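PDB 4QPK: phosphotransferase from Brucella abortus, which relays phosphoryl groups, as a homodimeric histidine phosphotransferase working with CtrA, in a phosphorelay controlling cell growth, division and survival inside host cells. Local coordinates for residues 119-124 with 149-154; 129-134 with 156-161. All coordinates share one frame; numbering follows the deposited sequence.

Contact 1 (119-124 with 149-154). With NA (sodium ion), chain E.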
loop_
_atom_site.group_PDB
_atom_site.type_symbol
_atom_site.label_atom_id
_atom_site.label_comp_id
_atom_site.label_asym_id
_atom_site.label_seq_id
_atom_site.Cartn_x
_atom_site.Cartn_y
_atom_site.Cartn_z
ATOM N N GLN B 119 5.993 -16.216 9.296
ATOM C CA GLN B 119 7.322 -16.280 9.897
ATOM C C GLN B 119 8.380 -15.794 8.907
ATOM O O GLN B 119 9.296 -15.046 9.275
ATOM C CB GLN B 119 7.644 -17.706 10.386
ATOM C CG GLN B 119 9.031 -17.805 11.004
ATOM C CD GLN B 119 9.344 -19.176 11.559
ATOM O OE1 GLN B 119 8.552 -20.104 11.428
ATOM N NE2 GLN B 119 10.518 -19.311 12.175
ATOM N N ASN B 120 8.260 -16.199 7.648
ATOM C CA ASN B 120 9.255 -15.770 6.662
ATOM C C ASN B 120 9.290 -14.252 6.480
ATOM O O ASN B 120 10.368 -13.653 6.520
ATOM C CB ASN B 120 9.003 -16.446 5.318
ATOM C CG ASN B 120 9.395 -17.916 5.324
ATOM O OD1 ASN B 120 10.173 -18.360 6.163
ATOM N ND2 ASN B 120 8.869 -18.672 4.372
ATOM N N VAL B 121 8.130 -13.621 6.285
ATOM C CA VAL B 121 8.166 -12.185 6.011
ATOM C C VAL B 121 8.516 -11.429 7.288
ATOM O O VAL B 121 9.152 -10.381 7.228
ATOM C CB VAL B 121 6.830 -11.641 5.392
ATOM C CG1 VAL B 121 6.530 -12.360 4.073
ATOM C CG2 VAL B 121 5.633 -11.746 6.370
ATOM N N ALA B 122 8.133 -11.953 8.448
ATOM C CA ALA B 122 8.506 -11.264 9.692
ATOM C C ALA B 122 10.021 -11.335 9.933
ATOM O O ALA B 122 10.645 -10.359 10.349
ATOM C CB ALA B 122 7.758 -11.853 10.877
ATOM N N THR B 123 10.605 -12.503 9.695
ATOM C CA THR B 123 12.037 -12.675 9.934
ATOM C C THR B 123 12.860 -11.753 9.027
ATOM O O THR B 123 13.807 -11.103 9.473
ATOM C CB THR B 123 12.439 -14.146 9.738
ATOM O OG1 THR B 123 11.694 -14.938 10.669
ATOM C CG2 THR B 123 13.942 -14.344 9.988
ATOM N N GLU B 124 12.476 -11.670 7.760
ATOM C CA GLU B 124 13.183 -10.806 6.821
ATOM C C GLU B 124 12.966 -9.321 7.179
ATOM O O GLU B 124 13.884 -8.493 7.065
ATOM C CB GLU B 124 12.714 -11.107 5.388
ATOM C CG GLU B 124 13.351 -10.296 4.268
ATOM C CD GLU B 124 14.857 -10.469 4.168
ATOM O OE1 GLU B 124 15.408 -11.457 4.724
ATOM O OE2 GLU B 124 15.485 -9.636 3.472
ATOM N N LEU B 149 -3.520 -10.228 12.634
ATOM C CA LEU B 149 -3.406 -9.709 13.996
ATOM C C LEU B 149 -1.999 -9.996 14.552
ATOM O O LEU B 149 -1.344 -9.106 15.084
ATOM C CB LEU B 149 -4.482 -10.320 14.904
ATOM C CG LEU B 149 -4.263 -10.080 16.403
ATOM C CD1 LEU B 149 -4.352 -8.598 16.727
ATOM C CD2 LEU B 149 -5.300 -10.884 17.206
ATOM N N LEU B 150 -1.545 -11.240 14.396
ATOM C CA LEU B 150 -0.219 -11.640 14.854
ATOM C C LEU B 150 0.875 -10.712 14.305
ATOM O O LEU B 150 1.682 -10.175 15.067
ATOM C CB LEU B 150 0.048 -13.107 14.465
ATOM C CG LEU B 150 1.462 -13.684 14.641
ATOM C CD1 LEU B 150 1.919 -13.620 16.079
ATOM C CD2 LEU B 150 1.503 -15.115 14.115
ATOM N N LEU B 151 0.902 -10.507 12.991
ATOM C CA LEU B 151 1.937 -9.668 12.398
ATOM C C LEU B 151 1.825 -8.217 12.872
ATOM O O LEU B 151 2.831 -7.545 13.068
ATOM C CB LEU B 151 1.882 -9.731 10.868
ATOM C CG LEU B 151 2.291 -11.072 10.262
ATOM C CD1 LEU B 151 2.127 -11.005 8.742
ATOM C CD2 LEU B 151 3.734 -11.413 10.606
ATOM N N ASN B 152 0.602 -7.726 13.056
ATOM C CA ASN B 152 0.444 -6.362 13.542
ATOM C C ASN B 152 0.870 -6.209 15.005
ATOM O O ASN B 152 1.349 -5.154 15.403
ATOM C CB ASN B 152 -0.994 -5.893 13.349
ATOM C CG ASN B 152 -1.218 -5.331 11.950
ATOM O OD1 ASN B 152 -0.991 -4.144 11.706
ATOM N ND2 ASN B 152 -1.614 -6.190 11.025
ATOM N N MET B 153 0.712 -7.264 15.789
ATOM C CA MET B 153 1.217 -7.269 17.152
ATOM C C MET B 153 2.751 -7.179 17.173
ATOM O O MET B 153 3.319 -6.643 18.112
ATOM C CB MET B 153 0.741 -8.528 17.892
ATOM C CG MET B 153 -0.728 -8.483 18.237
ATOM S SD MET B 153 -1.343 -9.988 19.009
ATOM C CE MET B 153 -0.601 -9.940 20.640
ATOM N N LEU B 154 3.427 -7.705 16.144
ATOM C CA LEU B 154 4.884 -7.551 16.071
ATOM C C LEU B 154 5.258 -6.085 15.945
ATOM O O LEU B 154 6.259 -5.633 16.497
ATOM C CB LEU B 154 5.463 -8.304 14.874
ATOM C CG LEU B 154 5.086 -9.766 14.725
ATOM C CD1 LEU B 154 5.907 -10.388 13.587
ATOM C CD2 LEU B 154 5.280 -10.490 16.038
HETATM NA NA NA E . 15.803 -7.226 5.181
#
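Gln119 O is gripped by both Thr123 N and Thr123 OG1 on helix 115-126, whose neighbouring residue Ala122 turns its CB toward Leu151 and Leu154 of helix 144-160. Thr123 OG1 donates to Gln119 O at 2.8 Å, tilted 34° from the carbonyl plane, while Thr123 N arrives from the opposite face; the hydroxyl thus bonds back to the carbonyl one turn earlier. The two helices run almost parallel, 12° apart, but with axes 11.2 Å from each other they meet only through side chains. Ala122 CB faces two leucine methyls, 3.6 Å from Leu154 CD1 and 4.1 Å from Leu151 CD2. Both leucines hold CG anti to their carbonyl carbon (chi1 -69° at Leu151) and extend their methyls across the gap. The other branch of Leu151 reaches Val121, with Leu151 CD1 4.3 Å from Val121 CG2. Ile101 of helix 78-102 touches both Val121 and Leu151. At the end of this segment Glu124, its chain bent at chi2, holds a sodium ion by its backbone O and by OE2, each of these Glu124 atoms 3.0 Å from the metal; Asn128 belongs to the same site, and OE1 forms a salt bridge with Arg90. These distances are long for sodium, consistent with a loose hold. The chemistry thus divides by side of the helix: apolar methyls join it to helix 144-160, whereas the carboxylate of Glu124 serves the metal and an arginine of helix 78-102, probably offsetting the arginine's charge.

Contact 2 (129-134 with 156-161)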
loop_
_atom_site.group_PDB
_atom_site.type_symbol
_atom_site.label_atom_id
_atom_site.label_comp_id
_atom_site.label_asym_id
_atom_site.label_seq_id
_atom_site.Cartn_x
_atom_site.Cartn_y
_atom_site.Cartn_z
ATOM N N GLU B 129 15.242 -4.159 11.351
ATOM C CA GLU B 129 14.806 -3.476 12.561
ATOM C C GLU B 129 15.824 -3.716 13.677
ATOM O O GLU B 129 16.677 -4.596 13.569
ATOM C CB GLU B 129 13.415 -3.935 12.998
ATOM C CG GLU B 129 12.312 -3.571 12.014
ATOM C CD GLU B 129 12.036 -2.073 11.951
ATOM O OE1 GLU B 129 12.065 -1.402 13.004
ATOM O OE2 GLU B 129 11.763 -1.570 10.838
ATOM N N LYS B 130 15.724 -2.920 14.738
ATOM C CA LYS B 130 16.674 -2.985 15.847
ATOM C C LYS B 130 16.638 -4.291 16.645
ATOM O O LYS B 130 17.686 -4.861 16.925
ATOM C CB LYS B 130 16.441 -1.821 16.814
ATOM C CG LYS B 130 16.795 -0.444 16.280
ATOM C CD LYS B 130 16.344 0.617 17.278
ATOM C CE LYS B 130 16.974 1.965 17.001
ATOM N NZ LYS B 130 16.487 2.984 17.970
ATOM N N PRO B 131 15.441 -4.765 17.037
ATOM C CA PRO B 131 15.522 -5.878 17.991
ATOM C C PRO B 131 16.038 -7.197 17.420
ATOM O O PRO B 131 15.890 -7.477 16.228
ATOM C CB PRO B 131 14.068 -6.045 18.454
ATOM C CG PRO B 131 13.251 -5.479 17.374
ATOM C CD PRO B 131 14.047 -4.352 16.788
ATOM N N GLU B 132 16.645 -8.002 18.287
ATOM C CA GLU B 132 16.948 -9.383 17.951
ATOM C C GLU B 132 15.619 -10.115 17.914
ATOM O O GLU B 132 14.846 -10.041 18.865
ATOM C CB GLU B 132 17.896 -10.019 18.979
ATOM N N PHE B 133 15.368 -10.837 16.830
ATOM C CA PHE B 133 14.046 -11.394 16.576
ATOM C C PHE B 133 14.051 -12.918 16.616
ATOM O O PHE B 133 14.880 -13.552 15.965
ATOM C CB PHE B 133 13.542 -10.906 15.206
ATOM C CG PHE B 133 12.160 -11.393 14.850
ATOM C CD1 PHE B 133 11.039 -10.850 15.455
ATOM C CD2 PHE B 133 11.983 -12.381 13.893
ATOM C CE1 PHE B 133 9.768 -11.297 15.134
ATOM C CE2 PHE B 133 10.715 -12.825 13.548
ATOM C CZ PHE B 133 9.600 -12.289 14.174
ATOM N N THR B 134 13.125 -13.500 17.378
ATOM C CA THR B 134 12.950 -14.952 17.406
ATOM C C THR B 134 11.481 -15.346 17.277
ATOM O O THR B 134 10.581 -14.622 17.703
ATOM C CB THR B 134 13.510 -15.597 18.707
ATOM O OG1 THR B 134 12.898 -14.989 19.852
ATOM C CG2 THR B 134 15.011 -15.438 18.801
ATOM N N ILE B 156 3.502 -3.505 17.044
ATOM C CA ILE B 156 3.259 -2.897 18.352
ATOM C C ILE B 156 4.430 -3.199 19.291
ATOM O O ILE B 156 4.959 -2.312 19.960
ATOM C CB ILE B 156 1.951 -3.406 18.993
ATOM C CG1 ILE B 156 0.743 -3.002 18.148
ATOM C CG2 ILE B 156 1.799 -2.867 20.426
ATOM C CD1 ILE B 156 0.600 -1.513 17.999
ATOM N N GLY B 157 4.851 -4.455 19.302
ATOM C CA GLY B 157 5.982 -4.868 20.107
ATOM C C GLY B 157 7.240 -4.090 19.767
ATOM O O GLY B 157 7.939 -3.599 20.655
ATOM N N ASN B 158 7.518 -3.965 18.473
ATOM C CA ASN B 158 8.685 -3.219 18.015
ATOM C C ASN B 158 8.629 -1.779 18.522
ATOM O O ASN B 158 9.644 -1.212 18.936
ATOM C CB ASN B 158 8.763 -3.246 16.486
ATOM C CG ASN B 158 10.104 -2.761 15.956
ATOM O OD1 ASN B 158 11.156 -3.079 16.506
ATOM N ND2 ASN B 158 10.067 -1.980 14.887
ATOM N N GLY B 159 7.431 -1.203 18.502
ATOM C CA GLY B 159 7.227 0.152 18.990
ATOM C C GLY B 159 7.465 0.295 20.484
ATOM O O GLY B 159 7.748 1.390 20.976
ATOM N N ALA B 160 7.356 -0.812 21.211
ATOM C CA ALA B 160 7.471 -0.790 22.674
ATOM C C ALA B 160 8.930 -0.781 23.144
ATOM O O ALA B 160 9.206 -0.499 24.317
ATOM C CB ALA B 160 6.726 -1.979 23.283
ATOM N N ILE B 161 9.855 -1.097 22.240
ATOM C CA ILE B 161 11.287 -1.052 22.564
ATOM C C ILE B 161 12.031 -0.173 21.552
ATOM O O ILE B 161 12.788 -0.669 20.719
ATOM C CB ILE B 161 11.921 -2.466 22.610
ATOM C CG1 ILE B 161 11.424 -3.341 21.455
ATOM C CG2 ILE B 161 11.615 -3.152 23.948
ATOM C CD1 ILE B 161 12.203 -4.646 21.317
#
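With its CG anti to the backbone N (chi1 -167°), Asn158 sends its amide out from helix 144-160 to meet Glu129, whose chain, bent at chi2, brings the carboxylate to it. The pairing belongs to the alpha/beta domain that resembles the catalytic and ATP-binding domain of histidine kinases, and it joins the loop entering edge strand 132-136 to the C-terminal part of helix 144-160. Asn158 ND2 donates to Glu129 OE1 at 2.8 Å, with an N-H...O angle of 150°. The carboxylate and amide planes stand perpendicular, and the donor meets OE1 from above the carboxylate, 56° out of its plane. The other oxygen, OE2, forms a salt bridge with Arg95 of helix 78-102, so the carboxylate is held at both oxygens and its rotation is probably restricted. The amide oxygen of the same asparagine rests against the proline ring, Asn158 OD1 lying 3.2 Å from Pro131 CD. Phe126 touches both Pro131 and Asn158. Further along the chain, Ile161 carries CG1 between its backbone N and carbonyl carbon, which directs the delta methyl to the proline: Ile161 CD1 stands 3.7 Å from Pro131 CB.

Overall arrangement
From the N terminus, the chain passes through helices 43-74 and 78-102 before helix 115-126 supplies the first half of contact 1. The loop leading into strand 132-136 then supplies the first half of contact 2. After strand 141-143, helix 144-160 gives the second half of contact 1, closing a loop of 24 residues, and residues 156-161 give that of contact 2, closing one of 21. The segments alternate, so the loops cross rather than nest. Both contacts thereby set helix 144-160 against helix 115-126 and the loop before strand 132-136. Phe133 joins the two contacts, its CZ being 3.8 Å from Ala122 CB and 4.2 Å from Leu154 CD1.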